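Venom allergen-like (VAL) 4 protein (Schistosoma mansoni, PDB 4P27) binds lipids as a probably secreted SCP/TAPS (CAP superfamily) protein of a parasitic fluke, although it lacks the prototypical CAP motifs. Local coordinates at residues Y12-V22 / Y112-I123. Sequence-based numbering, arbitrary orientation.
With NAG (2-acetamido-2-deoxy-beta-D-glucopyranose), chain B.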
loop_
_atom_site.group_PDB
_atom_site.type_symbol
_atom_site.label_atom_id
_atom_site.label_comp_id
_atom_site.label_asym_id
_atom_site.label_seq_id
_atom_site.Cartn_x
_atom_site.Cartn_y
_atom_site.Cartn_z
ATOM N N TYR A 12 -2.530 -7.865 4.913
ATOM C CA TYR A 12 -3.938 -7.420 4.796
ATOM C C TYR A 12 -4.425 -6.700 6.033
ATOM O O TYR A 12 -4.944 -5.538 5.956
ATOM C CB TYR A 12 -4.836 -8.648 4.477
ATOM C CG TYR A 12 -6.266 -8.327 4.092
ATOM C CD1 TYR A 12 -6.595 -7.107 3.402
ATOM C CD2 TYR A 12 -7.294 -9.216 4.392
ATOM C CE1 TYR A 12 -7.897 -6.840 3.019
ATOM C CE2 TYR A 12 -8.653 -8.931 4.048
ATOM C CZ TYR A 12 -8.938 -7.743 3.373
ATOM O OH TYR A 12 -10.239 -7.442 3.016
ATOM N N ASN A 13 -4.170 -7.297 7.206
ATOM C CA ASN A 13 -4.632 -6.624 8.445
ATOM C C ASN A 13 -3.863 -5.338 8.744
ATOM O O ASN A 13 -4.376 -4.417 9.374
ATOM C CB ASN A 13 -4.448 -7.548 9.674
ATOM C CG ASN A 13 -5.414 -8.754 9.696
ATOM O OD1 ASN A 13 -5.073 -9.776 10.297
ATOM N ND2 ASN A 13 -6.536 -8.684 9.004
ATOM N N PHE A 14 -2.581 -5.327 8.449
ATOM C CA PHE A 14 -1.793 -4.117 8.686
ATOM C C PHE A 14 -2.400 -2.971 7.805
ATOM O O PHE A 14 -2.568 -1.861 8.274
ATOM C CB PHE A 14 -0.320 -4.379 8.280
ATOM C CG PHE A 14 0.595 -3.241 8.670
ATOM C CD1 PHE A 14 0.729 -2.107 7.841
ATOM C CD2 PHE A 14 1.333 -3.284 9.842
ATOM C CE1 PHE A 14 1.519 -1.054 8.221
ATOM C CE2 PHE A 14 2.186 -2.229 10.219
ATOM C CZ PHE A 14 2.271 -1.112 9.415
ATOM N N HIS A 15 -2.753 -3.278 6.550
ATOM C CA HIS A 15 -3.392 -2.239 5.701
ATOM C C HIS A 15 -4.766 -1.797 6.222
ATOM O O HIS A 15 -5.044 -0.602 6.316
ATOM C CB HIS A 15 -3.582 -2.756 4.266
ATOM C CG HIS A 15 -2.348 -2.700 3.449
ATOM N ND1 HIS A 15 -1.378 -3.678 3.515
ATOM C CD2 HIS A 15 -1.963 -1.850 2.451
ATOM C CE1 HIS A 15 -0.412 -3.400 2.642
ATOM N NE2 HIS A 15 -0.758 -2.321 1.956
ATOM N N LYS A 16 -5.597 -2.743 6.671
ATOM C CA LYS A 16 -6.848 -2.380 7.345
ATOM C C LYS A 16 -6.631 -1.480 8.531
ATOM O O LYS A 16 -7.332 -0.507 8.691
ATOM C CB LYS A 16 -7.669 -3.641 7.733
ATOM C CG LYS A 16 -8.127 -4.307 6.482
ATOM C CD LYS A 16 -9.335 -5.214 6.683
ATOM C CE LYS A 16 -8.880 -6.576 7.148
ATOM N NZ LYS A 16 -10.106 -7.445 7.133
ATOM N N LYS A 17 -5.641 -1.794 9.357
ATOM C CA LYS A 17 -5.387 -1.026 10.547
ATOM C C LYS A 17 -4.882 0.415 10.210
ATOM O O LYS A 17 -5.288 1.356 10.860
ATOM C CB LYS A 17 -4.254 -1.664 11.368
ATOM C CG LYS A 17 -4.272 -1.120 12.798
ATOM C CD LYS A 17 -2.896 -0.795 13.279
ATOM C CE LYS A 17 -2.956 -0.086 14.630
ATOM N NZ LYS A 17 -1.694 0.708 14.747
ATOM N N VAL A 18 -3.901 0.544 9.290
ATOM C CA VAL A 18 -3.454 1.891 8.820
ATOM C C VAL A 18 -4.654 2.783 8.371
ATOM O O VAL A 18 -4.794 3.929 8.741
ATOM C CB VAL A 18 -2.468 1.736 7.675
ATOM C CG1 VAL A 18 -2.146 3.058 6.941
ATOM C CG2 VAL A 18 -1.203 1.157 8.262
ATOM N N ARG A 19 -5.551 2.213 7.626
ATOM C CA ARG A 19 -6.652 2.958 7.059
ATOM C C ARG A 19 -7.654 3.322 8.162
ATOM O O ARG A 19 -8.225 4.413 8.146
ATOM C CB ARG A 19 -7.343 2.053 5.985
ATOM C CG ARG A 19 -6.484 2.108 4.686
ATOM C CD ARG A 19 -6.934 1.100 3.659
ATOM N NE ARG A 19 -8.067 1.552 2.819
ATOM C CZ ARG A 19 -7.944 2.330 1.744
ATOM N NH1 ARG A 19 -9.014 2.579 1.024
ATOM N NH2 ARG A 19 -6.733 2.758 1.314
ATOM N N LYS A 20 -7.882 2.385 9.108
ATOM C CA LYS A 20 -8.708 2.721 10.276
ATOM C C LYS A 20 -8.061 3.817 11.110
ATOM O O LYS A 20 -8.744 4.685 11.484
ATOM C CB LYS A 20 -8.949 1.492 11.188
ATOM C CG LYS A 20 -10.017 1.801 12.244
ATOM C CD LYS A 20 -10.639 0.544 12.839
ATOM C CE LYS A 20 -11.311 0.875 14.162
ATOM N NZ LYS A 20 -12.052 -0.305 14.663
ATOM N N ASP A 21 -6.766 3.709 11.435
ATOM C CA ASP A 21 -6.042 4.719 12.124
ATOM C C ASP A 21 -6.104 6.115 11.480
ATOM O O ASP A 21 -6.298 7.106 12.211
ATOM C CB ASP A 21 -4.610 4.355 12.157
ATOM C CG ASP A 21 -4.312 3.294 13.196
ATOM O OD1 ASP A 21 -5.223 2.945 13.921
ATOM O OD2 ASP A 21 -3.172 2.839 13.264
ATOM N N VAL A 22 -5.860 6.213 10.148
ATOM C CA VAL A 22 -5.873 7.542 9.492
ATOM C C VAL A 22 -7.285 8.163 9.566
ATOM O O VAL A 22 -7.383 9.386 9.745
ATOM C CB VAL A 22 -5.263 7.530 8.041
ATOM C CG1 VAL A 22 -6.213 6.966 7.005
ATOM C CG2 VAL A 22 -4.801 8.930 7.635
ATOM N N TYR A 112 3.288 4.967 1.466
ATOM C CA TYR A 112 2.275 5.503 2.385
ATOM C C TYR A 112 1.008 6.019 1.680
ATOM O O TYR A 112 -0.149 5.642 2.019
ATOM C CB TYR A 112 2.914 6.612 3.278
ATOM C CG TYR A 112 1.825 7.345 4.035
ATOM C CD1 TYR A 112 1.141 6.725 5.061
ATOM C CD2 TYR A 112 1.403 8.627 3.621
ATOM C CE1 TYR A 112 0.094 7.389 5.724
ATOM C CE2 TYR A 112 0.379 9.304 4.288
ATOM C CZ TYR A 112 -0.282 8.649 5.314
ATOM O OH TYR A 112 -1.309 9.233 5.974
ATOM N N LYS A 113 1.175 6.869 0.637
ATOM C CA LYS A 113 0.025 7.398 -0.055
ATOM C C LYS A 113 -0.877 6.327 -0.689
ATOM O O LYS A 113 -2.093 6.439 -0.635
ATOM C CB LYS A 113 0.399 8.454 -1.157
ATOM C CG LYS A 113 1.013 9.757 -0.627
ATOM C CD LYS A 113 1.392 10.687 -1.809
ATOM C CE LYS A 113 0.150 11.343 -2.409
ATOM N NZ LYS A 113 0.576 12.367 -3.460
ATOM N N GLN A 114 -0.269 5.312 -1.282
ATOM C CA GLN A 114 -1.014 4.222 -1.839
ATOM C C GLN A 114 -1.768 3.458 -0.722
ATOM O O GLN A 114 -2.897 3.014 -0.957
ATOM C CB GLN A 114 -0.071 3.247 -2.567
ATOM C CG GLN A 114 -0.824 2.048 -3.124
ATOM C CD GLN A 114 -1.853 2.476 -4.237
ATOM O OE1 GLN A 114 -1.472 2.613 -5.395
ATOM N NE2 GLN A 114 -3.134 2.596 -3.895
ATOM N N MET A 115 -1.133 3.284 0.458
ATOM C CA MET A 115 -1.832 2.540 1.551
ATOM C C MET A 115 -3.058 3.282 2.041
ATOM O O MET A 115 -4.000 2.656 2.416
ATOM C CB MET A 115 -0.911 2.308 2.770
ATOM C CG MET A 115 0.211 1.253 2.468
ATOM S SD MET A 115 1.261 1.053 3.954
ATOM C CE MET A 115 0.180 0.156 4.951
ATOM N N VAL A 116 -3.068 4.618 2.017
ATOM C CA VAL A 116 -4.238 5.359 2.505
ATOM C C VAL A 116 -5.094 5.956 1.368
ATOM O O VAL A 116 -5.914 6.813 1.603
ATOM C CB VAL A 116 -3.875 6.471 3.522
ATOM C CG1 VAL A 116 -3.321 5.872 4.841
ATOM C CG2 VAL A 116 -2.936 7.552 2.933
ATOM N N TRP A 117 -4.972 5.368 0.185
ATOM C CA TRP A 117 -5.604 5.905 -1.011
ATOM C C TRP A 117 -7.059 5.630 -0.917
ATOM O O TRP A 117 -7.512 4.462 -0.780
ATOM C CB TRP A 117 -4.979 5.335 -2.313
ATOM C CG TRP A 117 -5.426 6.201 -3.460
ATOM C CD1 TRP A 117 -6.472 5.958 -4.339
ATOM C CD2 TRP A 117 -4.851 7.456 -3.827
ATOM N NE1 TRP A 117 -6.591 7.044 -5.246
ATOM C CE2 TRP A 117 -5.605 7.966 -4.942
ATOM C CE3 TRP A 117 -3.779 8.224 -3.308
ATOM C CZ2 TRP A 117 -5.307 9.212 -5.553
ATOM C CZ3 TRP A 117 -3.465 9.452 -3.957
ATOM C CH2 TRP A 117 -4.247 9.901 -5.052
ATOM N N ASN A 118 -7.844 6.694 -0.939
ATOM C CA ASN A 118 -9.288 6.510 -0.616
ATOM C C ASN A 118 -10.116 5.712 -1.640
ATOM O O ASN A 118 -11.045 4.993 -1.240
ATOM C CB ASN A 118 -9.955 7.865 -0.329
ATOM C CG ASN A 118 -10.134 8.694 -1.596
ATOM O OD1 ASN A 118 -9.369 8.561 -2.595
ATOM N ND2 ASN A 118 -11.095 9.602 -1.548
ATOM N N THR A 119 -9.806 5.790 -2.945
ATOM C CA THR A 119 -10.645 5.012 -3.926
ATOM C C THR A 119 -10.178 3.572 -4.121
ATOM O O THR A 119 -10.851 2.768 -4.753
ATOM C CB THR A 119 -10.613 5.608 -5.345
ATOM O OG1 THR A 119 -9.274 5.893 -5.713
ATOM C CG2 THR A 119 -11.414 7.015 -5.401
ATOM N N THR A 120 -8.997 3.227 -3.601
ATOM C CA THR A 120 -8.538 1.848 -3.723
ATOM C C THR A 120 -9.506 0.873 -3.022
ATOM O O THR A 120 -9.860 1.055 -1.858
ATOM C CB THR A 120 -7.094 1.704 -3.114
ATOM O OG1 THR A 120 -6.188 2.552 -3.837
ATOM C CG2 THR A 120 -6.672 0.232 -3.175
ATOM N N GLU A 121 -9.813 -0.239 -3.684
ATOM C CA GLU A 121 -10.871 -1.117 -3.269
ATOM C C GLU A 121 -10.319 -2.520 -3.065
ATOM O O GLU A 121 -10.772 -3.257 -2.184
ATOM C CB GLU A 121 -11.885 -1.174 -4.414
ATOM C CG GLU A 121 -12.985 -2.142 -4.075
ATOM C CD GLU A 121 -14.345 -1.538 -4.304
ATOM O OE1 GLU A 121 -14.430 -0.643 -5.150
ATOM O OE2 GLU A 121 -15.303 -1.942 -3.630
ATOM N N GLU A 122 -9.452 -2.931 -3.975
ATOM C CA GLU A 122 -8.937 -4.300 -4.021
ATOM C C GLU A 122 -7.450 -4.243 -3.703
ATOM O O GLU A 122 -6.699 -3.373 -4.226
ATOM C CB GLU A 122 -9.108 -4.917 -5.401
ATOM C CG GLU A 122 -10.473 -4.636 -5.959
ATOM C CD GLU A 122 -11.300 -5.857 -6.055
ATOM O OE1 GLU A 122 -11.257 -6.729 -5.157
ATOM O OE2 GLU A 122 -11.973 -5.939 -7.079
ATOM N N ILE A 123 -7.019 -5.195 -2.910
ATOM C CA ILE A 123 -5.586 -5.379 -2.664
ATOM C C ILE A 123 -5.231 -6.873 -2.857
ATOM O O ILE A 123 -5.991 -7.748 -2.479
ATOM C CB ILE A 123 -5.240 -4.880 -1.271
ATOM C CG1 ILE A 123 -3.726 -5.049 -1.000
ATOM C CG2 ILE A 123 -6.004 -5.681 -0.233
ATOM C CD1 ILE A 123 -3.294 -4.488 0.358
HETATM C C1 NAG B . -11.610 10.405 -2.531
HETATM C C2 NAG B . -13.135 10.591 -2.602
HETATM C C3 NAG B . -13.553 11.651 -3.573
HETATM C C4 NAG B . -12.773 12.899 -3.270
HETATM C C5 NAG B . -11.300 12.602 -3.442
HETATM C C6 NAG B . -10.533 13.889 -3.311
HETATM C C7 NAG B . -14.098 8.481 -2.114
HETATM C C8 NAG B . -14.691 7.229 -2.634
HETATM N N2 NAG B . -13.828 9.403 -2.990
HETATM O O3 NAG B . -14.951 11.871 -3.445
HETATM O O4 NAG B . -13.163 13.907 -4.152
HETATM O O5 NAG B . -10.911 11.633 -2.487
HETATM O O6 NAG B . -9.144 13.672 -3.347
HETATM O O7 NAG B . -13.875 8.593 -0.948
#
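In the buried core of the CAP fold, R19 of helix 6-22 plugs its guanidinium into the C-terminal end of helix 110-115 and the loop that leads on to strand 122-130. R19 NH2 donates to M115 O (2.9 Å) and, at 2.8 Å, to W117 O. R19 NH1 makes a second, more bent bond to W117 O (3.0 Å, N-H...O 139°). All three bonds lie close to the guanidinium plane, whereas R19 NH2 stands above the carbonyl planes of M115 and W117, 44° out of each and not on a lone pair. R19 NH1 also donates a hydrogen bond to T37 O. A bend at chi3 (84°) turns the group onto these oxygens after its CG and CD methylenes have passed M115 O.

Beside it, the H15 ring is clamped between two methyl groups: I123 CD1 sits over the ring centre, 3.5 Å from the centroid, and M115 CE lies over the opposite face, nearer the rim. Y140 OH, from strand 133-141, is hydrogen-bonded to H15 NE2. The same M115 CE meets the edge of the F14 ring at CD1 (3.7 Å) and V18 CG2. Further along, V116 CG1 packs on V18 CG1 (3.7 Å) and V22 CG1.

R19 thus ties the last carbonyl of helix 110-115 and one in the loop after it to helix 6-22, and their partial negative charge would probably offset the cost of burying the cation.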